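Local coordinates for fructooligosaccharide ABC transporter substrate-binding protein FusA (Streptococcus pneumoniae, PDB 5G5Y), which binds short- and long-chain fructooligosaccharides, preferring tetrasaccharides and larger, as the solute-binding component of the FusABC-MsmK ABC transporter that imports them, at residues T4-T9 with D37-Q42; Y117-I122 with M310-V315; P103-L108 with M303-D308. All coordinates share one frame; numbering follows the deposited sequence.

Contact 1: T4-T9 with D37-Q42; sequences TLKFMT and DWTNYQ. With ZN (zinc ion), chain L.
Lys6 to Thr9 pair in parallel with Asp37 to Asn40, the two strands of a beta-alpha-beta unit whose connection carries helix 23-32. Backbone N-H groups from both strands bond across; the bond from Thr39 N to Phe7 O is 2.8 Å. Phe7, Trp38 and Thr9 share one face of the sheet. The edge of the Phe7 ring is turned toward the face of Trp38 in an offset edge-to-face pair, planes at 72°. Thr9 CG2 lies 3.4 Å from Trp38 CE3, while Thr9 OG1 bonds to His63. On the other face Met8 bears on Tyr41. Its SD sits at the ring edge, 5.1 Å from the centroid, a Met-aromatic contact. Tyr41 OH bonds to Asp52. Lys6 and Asp37 run side by side on this same face. Asp37 OD1 binds a zinc ion at 2.1 Å, and five waters complete the shell of the zinc ion. Asp37 OD2 forms a long, weak salt bridge to Lys6 NZ, 3.5 Å away, and one water bonds to both atoms. The carboxylate is thus shared between a direct metal bond and a weak, water-assisted link to the ammonium, which would probably favour its ionised form.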
loop_
_atom_site.group_PDB
_atom_site.type_symbol
_atom_site.label_atom_id
_atom_site.label_comp_id
_atom_site.label_asym_id
_atom_site.label_seq_id
_atom_site.Cartn_x
_atom_site.Cartn_y
_atom_site.Cartn_z
ATOM N N THR A 4 30.390 15.649 -11.652
ATOM C CA THR A 4 30.284 14.380 -10.931
ATOM C C THR A 4 29.564 14.498 -9.608
ATOM O O THR A 4 29.701 15.493 -8.905
ATOM C CB THR A 4 31.671 13.799 -10.625
ATOM O OG1 THR A 4 32.374 14.704 -9.771
ATOM C CG2 THR A 4 32.430 13.596 -11.865
ATOM N N LEU A 5 28.836 13.457 -9.224
ATOM C CA LEU A 5 28.287 13.406 -7.872
ATOM C C LEU A 5 28.388 11.973 -7.361
ATOM O O LEU A 5 28.308 11.017 -8.133
ATOM C CB LEU A 5 26.824 13.827 -7.888
ATOM C CG LEU A 5 26.472 15.264 -8.247
ATOM C CD1 LEU A 5 24.990 15.383 -8.507
ATOM C CD2 LEU A 5 26.936 16.220 -7.148
ATOM N N LYS A 6 28.517 11.823 -6.062
ATOM C CA LYS A 6 28.568 10.485 -5.444
ATOM C C LYS A 6 27.247 10.215 -4.729
ATOM O O LYS A 6 26.913 10.923 -3.789
ATOM C CB LYS A 6 29.672 10.373 -4.396
ATOM C CG LYS A 6 31.071 10.410 -4.966
ATOM C CD LYS A 6 32.145 10.408 -3.870
ATOM C CE LYS A 6 32.116 9.180 -2.950
ATOM N NZ LYS A 6 32.239 7.858 -3.643
ATOM N N PHE A 7 26.540 9.184 -5.170
ATOM C CA PHE A 7 25.256 8.798 -4.590
ATOM C C PHE A 7 25.364 7.389 -4.017
ATOM O O PHE A 7 25.808 6.476 -4.714
ATOM C CB PHE A 7 24.141 8.753 -5.652
ATOM C CG PHE A 7 23.703 10.099 -6.190
ATOM C CD1 PHE A 7 24.051 11.302 -5.586
ATOM C CD2 PHE A 7 22.814 10.144 -7.265
ATOM C CE1 PHE A 7 23.603 12.518 -6.094
ATOM C CE2 PHE A 7 22.384 11.354 -7.778
ATOM C CZ PHE A 7 22.767 12.545 -7.178
ATOM N N MET A 8 24.874 7.208 -2.787
ATOM C CA MET A 8 24.584 5.860 -2.264
ATOM C C MET A 8 23.215 5.463 -2.797
ATOM O O MET A 8 22.315 6.322 -2.915
ATOM C CB MET A 8 24.568 5.861 -0.754
ATOM C CG MET A 8 24.384 4.483 -0.097
ATOM S SD MET A 8 23.894 4.621 1.623
ATOM C CE MET A 8 25.159 5.625 2.333
ATOM N N THR A 9 23.041 4.197 -3.151
ATOM C CA THR A 9 21.756 3.719 -3.629
ATOM C C THR A 9 21.457 2.294 -3.175
ATOM O O THR A 9 22.341 1.593 -2.697
ATOM C CB THR A 9 21.645 3.854 -5.172
ATOM O OG1 THR A 9 20.288 3.655 -5.591
ATOM C CG2 THR A 9 22.562 2.892 -5.918
ATOM N N ASP A 37 28.793 8.550 -9.499
ATOM C CA ASP A 37 29.616 7.519 -8.936
ATOM C C ASP A 37 28.797 6.839 -7.835
ATOM O O ASP A 37 28.609 7.408 -6.749
ATOM C CB ASP A 37 30.922 8.065 -8.372
ATOM C CG ASP A 37 31.811 6.951 -7.861
ATOM O OD1 ASP A 37 31.627 5.822 -8.328
ATOM O OD2 ASP A 37 32.694 7.195 -7.043
ATOM N N TRP A 38 28.323 5.634 -8.124
ATOM C CA TRP A 38 27.373 4.963 -7.225
ATOM C C TRP A 38 28.041 4.130 -6.163
ATOM O O TRP A 38 29.016 3.408 -6.457
ATOM C CB TRP A 38 26.418 4.042 -7.978
ATOM C CG TRP A 38 25.618 4.709 -9.015
ATOM C CD1 TRP A 38 25.936 4.837 -10.341
ATOM C CD2 TRP A 38 24.362 5.388 -8.838
ATOM N NE1 TRP A 38 24.969 5.532 -10.981
ATOM C CE2 TRP A 38 23.982 5.873 -10.096
ATOM C CE3 TRP A 38 23.519 5.613 -7.743
ATOM C CZ2 TRP A 38 22.787 6.616 -10.296
ATOM C CZ3 TRP A 38 22.333 6.355 -7.946
ATOM C CH2 TRP A 38 21.984 6.819 -9.208
ATOM N N THR A 39 27.466 4.182 -4.951
ATOM C CA THR A 39 27.742 3.198 -3.902
ATOM C C THR A 39 26.466 2.409 -3.828
ATOM O O THR A 39 25.465 2.899 -3.269
ATOM C CB THR A 39 28.088 3.861 -2.546
ATOM O OG1 THR A 39 29.281 4.620 -2.681
ATOM C CG2 THR A 39 28.304 2.820 -1.441
ATOM N N ASN A 40 26.472 1.207 -4.409
ATOM C CA ASN A 40 25.272 0.453 -4.616
ATOM C C ASN A 40 25.168 -0.732 -3.667
ATOM O O ASN A 40 25.884 -1.732 -3.855
ATOM C CB ASN A 40 25.248 -0.034 -6.055
ATOM C CG ASN A 40 23.992 -0.775 -6.430
ATOM O OD1 ASN A 40 22.938 -0.617 -5.810
ATOM N ND2 ASN A 40 24.086 -1.583 -7.471
ATOM N N TYR A 41 24.266 -0.634 -2.684
ATOM C CA TYR A 41 24.035 -1.734 -1.742
ATOM C C TYR A 41 22.830 -2.553 -2.149
ATOM O O TYR A 41 21.707 -2.047 -2.205
ATOM C CB TYR A 41 23.897 -1.202 -0.334
ATOM C CG TYR A 41 25.110 -0.482 0.180
ATOM C CD1 TYR A 41 26.411 -1.011 0.028
ATOM C CD2 TYR A 41 24.974 0.715 0.887
ATOM C CE1 TYR A 41 27.512 -0.343 0.529
ATOM C CE2 TYR A 41 26.054 1.402 1.390
ATOM C CZ TYR A 41 27.337 0.867 1.235
ATOM O OH TYR A 41 28.410 1.578 1.765
ATOM N N GLN A 42 23.069 -3.823 -2.457
ATOM C CA GLN A 42 22.063 -4.683 -3.024
ATOM C C GLN A 42 21.448 -5.635 -2.012
ATOM O O GLN A 42 20.567 -6.394 -2.359
ATOM C CB GLN A 42 22.653 -5.423 -4.221
ATOM C CG GLN A 42 23.003 -4.435 -5.327
ATOM C CD GLN A 42 23.383 -5.068 -6.628
ATOM O OE1 GLN A 42 24.435 -5.671 -6.707
ATOM N NE2 GLN A 42 22.591 -4.869 -7.672
HETATM ZN ZN ZN L . 32.639 4.083 -7.778
HETATM O O HOH W 1 34.653 7.865 -5.383
HETATM O O HOH W 2 30.102 6.277 -4.574
HETATM O O HOH W 3 34.498 4.957 -7.178
HETATM O O HOH W 4 30.997 2.553 -8.501
HETATM O O HOH W 5 32.160 4.224 -5.622
HETATM O O HOH W 6 33.702 2.141 -6.793
HETATM O O HOH W 7 33.289 3.393 -9.912
#

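Contact 2: Y117-I122 with M310-V315; sequences YSFPWI and MVITSV
Phe119 lays the edge of its ring against the strand that starts at Met310. Met310 O lies near the plane of the ring, 3.6 Å from Phe119 CD2. Farther along the same edge, Phe119 CE2 meets Ile312 CD1 at 4.0 Å. The two side chains cross at a slant, and the Ile312 methyl also lies near the ring plane. Met310 CB is a looser neighbour of Phe119 CD2.

Met310 O is also the acceptor of the direct backbone bond. Phe119 N donates to Met310 O over 2.9 Å, with an N-H...O angle of 161°. Ser118 CA adds a CA-H...O contact to this oxygen.

Val311 meets Tyr117 and Ser118. Val311 CG1 reaches Ser118 CB at 3.8 Å and Tyr117 O at 3.5 Å. Ser118 OG is turned to another partner, Arg307 O. Just beyond Val311, a water bridges the two segments. It accepts from Ile312 N at 2.8 Å and lies 2.9 Å from Tyr117 O, to which it probably donates.

All six touching residues are buried, and helices close over them from two directions along the chain. Helix 319-329 covers Phe119, Met310 and Ile312, with Ile326 against the first two. Helix 69-77 packs on Ser118 and Val311 through Leu72. Strand 310-312 is an outermost strand of the sheet that holds 3-10. Residues 117-119 run beside it and lead into strand 121-123 of a second sheet.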
loop_
_atom_site.group_PDB
_atom_site.type_symbol
_atom_site.label_atom_id
_atom_site.label_comp_id
_atom_site.label_asym_id
_atom_site.label_seq_id
_atom_site.Cartn_x
_atom_site.Cartn_y
_atom_site.Cartn_z
ATOM N N TYR A 117 12.705 17.616 4.172
ATOM C CA TYR A 117 13.988 16.916 4.304
ATOM C C TYR A 117 14.252 15.825 3.284
ATOM O O TYR A 117 15.315 15.225 3.318
ATOM C CB TYR A 117 14.100 16.315 5.708
ATOM C CG TYR A 117 14.153 17.366 6.788
ATOM C CD1 TYR A 117 15.284 18.158 6.948
ATOM C CD2 TYR A 117 13.084 17.576 7.648
ATOM C CE1 TYR A 117 15.362 19.123 7.946
ATOM C CE2 TYR A 117 13.160 18.537 8.674
ATOM C CZ TYR A 117 14.305 19.304 8.809
ATOM O OH TYR A 117 14.390 20.305 9.784
ATOM N N SER A 118 13.298 15.541 2.400
ATOM C CA SER A 118 13.437 14.404 1.516
ATOM C C SER A 118 12.564 14.575 0.308
ATOM O O SER A 118 11.637 15.383 0.323
ATOM C CB SER A 118 13.114 13.074 2.246
ATOM O OG SER A 118 11.773 12.976 2.642
ATOM N N PHE A 119 12.860 13.822 -0.734
ATOM C CA PHE A 119 12.072 13.856 -1.954
ATOM C C PHE A 119 11.282 12.550 -2.107
ATOM O O PHE A 119 11.855 11.465 -1.990
ATOM C CB PHE A 119 12.985 14.046 -3.153
ATOM C CG PHE A 119 13.765 15.328 -3.116
ATOM C CD1 PHE A 119 13.215 16.496 -3.619
ATOM C CD2 PHE A 119 15.037 15.381 -2.589
ATOM C CE1 PHE A 119 13.919 17.697 -3.593
ATOM C CE2 PHE A 119 15.761 16.588 -2.579
ATOM C CZ PHE A 119 15.200 17.733 -3.080
ATOM N N PRO A 120 9.972 12.652 -2.417
ATOM C CA PRO A 120 9.111 11.513 -2.319
ATOM C C PRO A 120 9.048 10.660 -3.582
ATOM O O PRO A 120 9.450 11.082 -4.700
ATOM C CB PRO A 120 7.738 12.137 -2.068
ATOM C CG PRO A 120 7.805 13.393 -2.831
ATOM C CD PRO A 120 9.188 13.899 -2.572
ATOM N N TRP A 121 8.595 9.443 -3.360
ATOM C CA TRP A 121 8.004 8.592 -4.412
ATOM C C TRP A 121 6.488 8.786 -4.365
ATOM O O TRP A 121 5.868 8.602 -3.308
ATOM C CB TRP A 121 8.373 7.126 -4.174
ATOM C CG TRP A 121 7.638 6.093 -4.987
ATOM C CD1 TRP A 121 7.952 5.671 -6.253
ATOM C CD2 TRP A 121 6.531 5.278 -4.552
ATOM N NE1 TRP A 121 7.093 4.653 -6.633
ATOM C CE2 TRP A 121 6.231 4.384 -5.601
ATOM C CE3 TRP A 121 5.799 5.190 -3.357
ATOM C CZ2 TRP A 121 5.205 3.452 -5.509
ATOM C CZ3 TRP A 121 4.775 4.268 -3.269
ATOM C CH2 TRP A 121 4.467 3.431 -4.344
ATOM N N ILE A 122 5.906 9.119 -5.518
ATOM C CA ILE A 122 4.477 9.257 -5.692
ATOM C C ILE A 122 4.053 8.357 -6.856
ATOM O O ILE A 122 4.561 8.501 -7.984
ATOM C CB ILE A 122 4.072 10.719 -6.002
ATOM C CG1 ILE A 122 4.421 11.676 -4.833
ATOM C CG2 ILE A 122 2.584 10.793 -6.292
ATOM C CD1 ILE A 122 4.496 13.150 -5.215
ATOM N N MET A 310 14.945 10.067 -1.505
ATOM C CA MET A 310 16.243 10.741 -1.674
ATOM C C MET A 310 16.399 11.798 -0.633
ATOM O O MET A 310 15.473 12.551 -0.409
ATOM C CB MET A 310 16.365 11.417 -3.024
ATOM C CG MET A 310 17.776 11.855 -3.382
ATOM S SD MET A 310 18.130 11.376 -5.064
ATOM C CE MET A 310 19.780 12.075 -5.313
ATOM N N VAL A 311 17.562 11.833 0.023
ATOM C CA VAL A 311 17.963 12.905 0.918
ATOM C C VAL A 311 19.323 13.472 0.453
ATOM O O VAL A 311 20.091 12.802 -0.219
ATOM C CB VAL A 311 18.080 12.456 2.371
ATOM C CG1 VAL A 311 16.728 12.049 2.949
ATOM C CG2 VAL A 311 19.072 11.313 2.546
ATOM N N ILE A 312 19.592 14.715 0.811
ATOM C CA ILE A 312 20.835 15.364 0.449
ATOM C C ILE A 312 21.624 15.546 1.742
ATOM O O ILE A 312 21.091 16.071 2.744
ATOM C CB ILE A 312 20.557 16.700 -0.230
ATOM C CG1 ILE A 312 19.905 16.458 -1.604
ATOM C CG2 ILE A 312 21.867 17.518 -0.342
ATOM C CD1 ILE A 312 19.532 17.751 -2.330
ATOM N N THR A 313 22.893 15.137 1.725
ATOM C CA THR A 313 23.697 15.185 2.947
ATOM C C THR A 313 24.343 16.529 3.168
ATOM O O THR A 313 24.501 17.340 2.230
ATOM C CB THR A 313 24.831 14.160 2.959
ATOM O OG1 THR A 313 25.780 14.531 1.964
ATOM C CG2 THR A 313 24.310 12.790 2.683
ATOM N N SER A 314 24.787 16.723 4.406
ATOM C CA SER A 314 25.516 17.944 4.779
ATOM C C SER A 314 26.897 18.118 4.149
ATOM O O SER A 314 27.471 19.205 4.318
ATOM C CB SER A 314 25.687 18.004 6.304
ATOM O OG SER A 314 26.472 16.910 6.712
ATOM N N VAL A 315 27.433 17.093 3.463
ATOM C CA VAL A 315 28.742 17.197 2.779
ATOM C C VAL A 315 28.646 17.566 1.318
ATOM O O VAL A 315 29.657 17.723 0.657
ATOM C CB VAL A 315 29.637 15.931 2.932
ATOM C CG1 VAL A 315 29.919 15.645 4.410
ATOM C CG2 VAL A 315 29.069 14.704 2.232
HETATM O O HOH W 8 17.907 16.168 2.534
#

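Contact 3: P103-L108 with M303-D308; sequences PEYKAL and MGFARD
Leu108 packs its side chain against Phe305 and Met303. Its CB lies 3.6 Å from Phe305 CZ, with Phe305 CE2 only slightly farther. CG is anti to the carbonyl carbon (chi1 -63°); chi2, near 180°, then carries CD1 over the centre of the Phe305 ring. This is a CH-pi contact: CD1 is 4.0 Å from the ring centroid and 7° off the ring normal. Leu108 CD1 also meets Met303 SD at 3.8 Å, the two side chains reaching toward each other tip to tip.

The contact sets the short helix 104-109 against strand 305-306, an outermost strand of the sheet that also holds 121-123 and 384-386. Gly304, before that strand, is the centre of an inverse gamma turn. Ile122 of the neighbouring strand touches both Tyr105 and Phe305.

One turn back along the helix, Tyr105 packs on the same residues. Its ring is nearly parallel to that of Phe305, planes at 18°, but slid so far aside that the two barely overlap. Met303 extends beyond CG, and its CE lies 3.4 Å from Tyr105 CE1. Glu104 OE2 approaches the same methyl. Tyr105 OH bonds to Glu124, a zinc ligand, and accepts from a water that also donates to Gly304 O.

The backbone oxygen of Leu108 has its own partner. Arg307 NH1 donates to Leu108 O at 2.7 Å, in the carbonyl plane and on a lone pair; the oxygen is close to the guanidinium plane. NH1 also bonds to Arg424 O, and NH2 forms a salt bridge with Asp69.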
loop_
_atom_site.group_PDB
_atom_site.type_symbol
_atom_site.label_atom_id
_atom_site.label_comp_id
_atom_site.label_asym_id
_atom_site.label_seq_id
_atom_site.Cartn_x
_atom_site.Cartn_y
_atom_site.Cartn_z
ATOM N N PRO A 103 -1.296 19.977 -4.372
ATOM C CA PRO A 103 -0.706 20.570 -3.195
ATOM C C PRO A 103 -0.784 19.752 -1.926
ATOM O O PRO A 103 -0.033 20.050 -0.991
ATOM C CB PRO A 103 -1.461 21.901 -3.021
ATOM C CG PRO A 103 -2.691 21.767 -3.818
ATOM C CD PRO A 103 -2.449 20.749 -4.881
ATOM N N GLU A 104 -1.639 18.729 -1.881
ATOM C CA GLU A 104 -1.637 17.825 -0.739
ATOM C C GLU A 104 -0.263 17.191 -0.516
ATOM O O GLU A 104 0.097 16.922 0.628
ATOM C CB GLU A 104 -2.696 16.751 -0.889
ATOM C CG GLU A 104 -2.345 15.700 -1.932
ATOM C CD GLU A 104 -3.538 14.903 -2.344
ATOM O OE1 GLU A 104 -4.251 15.349 -3.287
ATOM O OE2 GLU A 104 -3.758 13.846 -1.693
ATOM N N TYR A 105 0.496 16.927 -1.594
ATOM C CA TYR A 105 1.788 16.279 -1.426
ATOM C C TYR A 105 2.765 17.199 -0.732
ATOM O O TYR A 105 3.580 16.717 0.021
ATOM C CB TYR A 105 2.362 15.760 -2.743
ATOM C CG TYR A 105 1.582 14.588 -3.293
ATOM C CD1 TYR A 105 1.439 13.415 -2.569
ATOM C CD2 TYR A 105 0.964 14.666 -4.523
ATOM C CE1 TYR A 105 0.704 12.342 -3.072
ATOM C CE2 TYR A 105 0.247 13.607 -5.040
ATOM C CZ TYR A 105 0.130 12.439 -4.299
ATOM O OH TYR A 105 -0.572 11.392 -4.783
ATOM N N LYS A 106 2.656 18.506 -0.951
ATOM C CA LYS A 106 3.525 19.448 -0.282
ATOM C C LYS A 106 3.365 19.362 1.226
ATOM O O LYS A 106 4.367 19.335 1.955
ATOM C CB LYS A 106 3.280 20.887 -0.749
ATOM C CG LYS A 106 4.448 21.795 -0.418
ATOM C CD LYS A 106 4.271 23.167 -1.065
ATOM C CE LYS A 106 5.570 23.721 -1.606
ATOM N NZ LYS A 106 6.491 24.071 -0.504
ATOM N N ALA A 107 2.118 19.253 1.676
ATOM C CA ALA A 107 1.829 19.094 3.104
ATOM C C ALA A 107 2.436 17.798 3.644
ATOM O O ALA A 107 3.032 17.793 4.721
ATOM C CB ALA A 107 0.327 19.175 3.366
ATOM N N LEU A 108 2.352 16.719 2.880
ATOM C CA LEU A 108 2.908 15.424 3.314
ATOM C C LEU A 108 4.441 15.431 3.381
ATOM O O LEU A 108 5.029 14.662 4.139
ATOM C CB LEU A 108 2.430 14.315 2.386
ATOM C CG LEU A 108 0.929 14.001 2.296
ATOM C CD1 LEU A 108 0.696 12.804 1.394
ATOM C CD2 LEU A 108 0.284 13.768 3.649
ATOM N N MET A 303 -1.774 4.592 0.499
ATOM C CA MET A 303 -1.503 5.635 -0.496
ATOM C C MET A 303 -0.202 5.285 -1.199
ATOM O O MET A 303 0.745 4.845 -0.541
ATOM C CB MET A 303 -1.383 6.996 0.191
ATOM C CG MET A 303 -1.547 8.175 -0.764
ATOM S SD MET A 303 -0.931 9.762 -0.128
ATOM C CE MET A 303 -1.792 10.851 -1.239
ATOM N N GLY A 304 -0.136 5.507 -2.513
ATOM C CA GLY A 304 1.108 5.325 -3.272
ATOM C C GLY A 304 2.028 6.501 -2.998
ATOM O O GLY A 304 2.153 7.434 -3.806
ATOM N N PHE A 305 2.618 6.489 -1.820
ATOM C CA PHE A 305 3.424 7.614 -1.344
ATOM C C PHE A 305 4.477 7.143 -0.392
ATOM O O PHE A 305 4.197 6.358 0.522
ATOM C CB PHE A 305 2.556 8.670 -0.677
ATOM C CG PHE A 305 3.328 9.858 -0.160
ATOM C CD1 PHE A 305 3.790 10.852 -1.024
ATOM C CD2 PHE A 305 3.624 9.959 1.209
ATOM C CE1 PHE A 305 4.455 11.968 -0.514
ATOM C CE2 PHE A 305 4.326 11.037 1.699
ATOM C CZ PHE A 305 4.758 12.036 0.826
ATOM N N ALA A 306 5.704 7.542 -0.646
ATOM C CA ALA A 306 6.779 7.361 0.339
ATOM C C ALA A 306 7.497 8.639 0.472
ATOM O O ALA A 306 7.960 9.193 -0.529
ATOM C CB ALA A 306 7.718 6.249 -0.093
ATOM N N ARG A 307 7.606 9.130 1.711
ATOM C CA ARG A 307 8.127 10.449 1.968
ATOM C C ARG A 307 9.579 10.633 1.499
ATOM O O ARG A 307 9.945 11.716 1.036
ATOM C CB ARG A 307 8.078 10.775 3.476
ATOM C CG ARG A 307 7.761 12.224 3.728
ATOM C CD ARG A 307 7.551 12.572 5.188
ATOM N NE ARG A 307 6.803 11.582 5.961
ATOM C CZ ARG A 307 5.477 11.494 6.063
ATOM N NH1 ARG A 307 4.678 12.335 5.423
ATOM N NH2 ARG A 307 4.951 10.519 6.832
ATOM N N ASP A 308 10.380 9.572 1.629
ATOM C CA ASP A 308 11.801 9.637 1.352
ATOM C C ASP A 308 12.296 8.566 0.397
ATOM O O ASP A 308 12.438 7.389 0.756
ATOM C CB ASP A 308 12.577 9.570 2.665
ATOM C CG ASP A 308 14.047 9.362 2.464
ATOM O OD1 ASP A 308 14.631 9.814 1.422
ATOM O OD2 ASP A 308 14.630 8.747 3.384
HETATM O O HOH W 9 -0.200 8.740 -4.223
#

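How the contacts relate
From the N terminus, contact 1 closes first. It joins strands 3-10 and 34-41 across a connection of 27 residues and is complete before the others open. Contacts 3 and 2 then open in turn, at 103-108 and 117-122. Each waits nearly two hundred residues for its second segment, 303-308 and then 310-315. Their segments alternate, so the two contacts cross. Contact 2 brings the approach to strand 121-123 against strand 310-312, which lies in the sheet of contact 1; there Phe7 CZ packs on Met310 CE. Contact 3 adds helix 104-109 to strand 305-306, which pairs with 121-123 through Trp121 O and Ala306 N. Contacts 1 and 3 do not touch.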